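Local coordinates for malonyl CoA reductase (malonate semialdehyde-forming) (Sulfolobus tokodaii, PDB 2EP5), which probably catalyses the NADP-dependent interconversion of malonyl-CoA and malonate semialdehyde, and belongs to the aspartate-semialdehyde dehydrogenase family, at residues 271-274 with 280-283. Numbering follows the deposited sequence.
Sequences LPQQ and APKQ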
loop_
_atom_site.group_PDB
_atom_site.type_symbol
_atom_site.label_atom_id
_atom_site.label_comp_id
_atom_site.label_asym_id
_atom_site.label_seq_id
_atom_site.Cartn_x
_atom_site.Cartn_y
_atom_site.Cartn_z
ATOM N N LEU A 271 -4.361 -4.783 39.640
ATOM C CA LEU A 271 -5.658 -4.473 40.235
ATOM C C LEU A 271 -6.818 -4.545 39.244
ATOM O O LEU A 271 -7.883 -5.075 39.569
ATOM C CB LEU A 271 -5.613 -3.091 40.893
ATOM C CG LEU A 271 -6.884 -2.586 41.585
ATOM C CD1 LEU A 271 -6.507 -1.651 42.728
ATOM C CD2 LEU A 271 -7.780 -1.879 40.579
ATOM N N PRO A 272 -6.632 -4.005 38.024
ATOM C CA PRO A 272 -7.710 -4.048 37.029
ATOM C C PRO A 272 -8.163 -5.484 36.729
ATOM O O PRO A 272 -9.345 -5.732 36.491
ATOM C CB PRO A 272 -7.086 -3.367 35.813
ATOM C CG PRO A 272 -6.134 -2.381 36.433
ATOM C CD PRO A 272 -5.500 -3.191 37.542
ATOM N N GLN A 273 -7.220 -6.423 36.739
ATOM C CA GLN A 273 -7.541 -7.828 36.481
ATOM C C GLN A 273 -8.176 -8.471 37.712
ATOM O O GLN A 273 -9.060 -9.317 37.603
ATOM C CB GLN A 273 -6.279 -8.616 36.112
ATOM C CG GLN A 273 -5.758 -8.395 34.703
ATOM C CD GLN A 273 -5.226 -6.991 34.470
ATOM O OE1 GLN A 273 -4.489 -6.444 35.298
ATOM N NE2 GLN A 273 -5.581 -6.409 33.332
ATOM N N GLN A 274 -7.713 -8.062 38.885
ATOM C CA GLN A 274 -8.209 -8.606 40.135
ATOM C C GLN A 274 -9.649 -8.205 40.428
ATOM O O GLN A 274 -10.434 -9.016 40.910
ATOM C CB GLN A 274 -7.300 -8.164 41.277
ATOM C CG GLN A 274 -5.904 -8.763 41.212
ATOM C CD GLN A 274 -4.913 -8.016 42.086
ATOM O OE1 GLN A 274 -5.240 -7.600 43.201
ATOM N NE2 GLN A 274 -3.692 -7.847 41.588
ATOM N N ALA A 280 -10.774 -4.027 31.541
ATOM C CA ALA A 280 -9.486 -4.666 31.805
ATOM C C ALA A 280 -9.374 -6.029 31.116
ATOM O O ALA A 280 -10.225 -6.895 31.299
ATOM C CB ALA A 280 -9.288 -4.841 33.297
ATOM N N PRO A 281 -8.315 -6.241 30.323
ATOM C CA PRO A 281 -8.160 -7.536 29.645
ATOM C C PRO A 281 -7.754 -8.599 30.669
ATOM O O PRO A 281 -7.196 -8.258 31.711
ATOM C CB PRO A 281 -7.054 -7.259 28.633
ATOM C CG PRO A 281 -6.172 -6.312 29.383
ATOM C CD PRO A 281 -7.172 -5.355 30.034
ATOM N N LYS A 282 -8.036 -9.870 30.385
ATOM C CA LYS A 282 -7.674 -10.948 31.307
ATOM C C LYS A 282 -6.154 -11.081 31.455
ATOM O O LYS A 282 -5.653 -11.369 32.543
ATOM C CB LYS A 282 -8.247 -12.285 30.835
ATOM C CG LYS A 282 -9.537 -12.724 31.512
ATOM C CD LYS A 282 -10.753 -11.997 30.964
ATOM C CE LYS A 282 -12.050 -12.718 31.353
ATOM N NZ LYS A 282 -12.113 -14.113 30.807
ATOM N N GLN A 283 -5.428 -10.896 30.355
ATOM C CA GLN A 283 -3.965 -10.976 30.369
ATOM C C GLN A 283 -3.440 -9.755 29.612
ATOM O O GLN A 283 -3.338 -9.775 28.387
ATOM C CB GLN A 283 -3.483 -12.265 29.689
ATOM C CG GLN A 283 -2.048 -12.627 30.056
ATOM C CD GLN A 283 -1.519 -13.858 29.329
ATOM O OE1 GLN A 283 -2.170 -14.909 29.297
ATOM N NE2 GLN A 283 -0.325 -13.738 28.755
#
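Pro-272, in the short helix 271-274, sits across from Ala-280, their CA atoms 5.6 Å apart, where the chain returns past the helix as an irregular run towards strand 285-287. Here the methyl of Ala-280 does the touching: its CB lies 3.7 Å from CB of Pro-272 and 3.3 Å from the backbone O of that same proline. The polar half of the contact belongs to Gln-273. Its CG stands anti to the carbonyl carbon (chi1 -76°), and a bend at chi2 (67°) swings the amide across to Pro-281. There NE2 donates to O of Pro-281 at 2.9 Å, with an N-H...O angle of 164°. The acceptor lies almost exactly in the amide plane of Gln-273, and the donor lies in the carbonyl plane of Pro-281, so both flat groups are well turned for the bond. The Gln-273 chain crosses Pro-281 at a slant, and its CG lies beside two successive loop carbonyls, 3.3 Å from O of Pro-281 and 3.7 Å from O of Lys-282, while NE2 is 3.8 Å from CD of the Pro-281 ring.

NE2 also donates to Glu-123 and OE1 accepts from the backbone N of Ser-270, which together fix the amide's rotation. Pro-122 and Glu-123 of helix 122-125 pack against Pro-272 and Pro-281, respectively. A leucine in place of Gln-273 would probably leave the Pro-281 carbonyl and Glu-123 without this shared donor. One amide thus links three pieces of chain: the helix start, the returning loop, and helix 122-125.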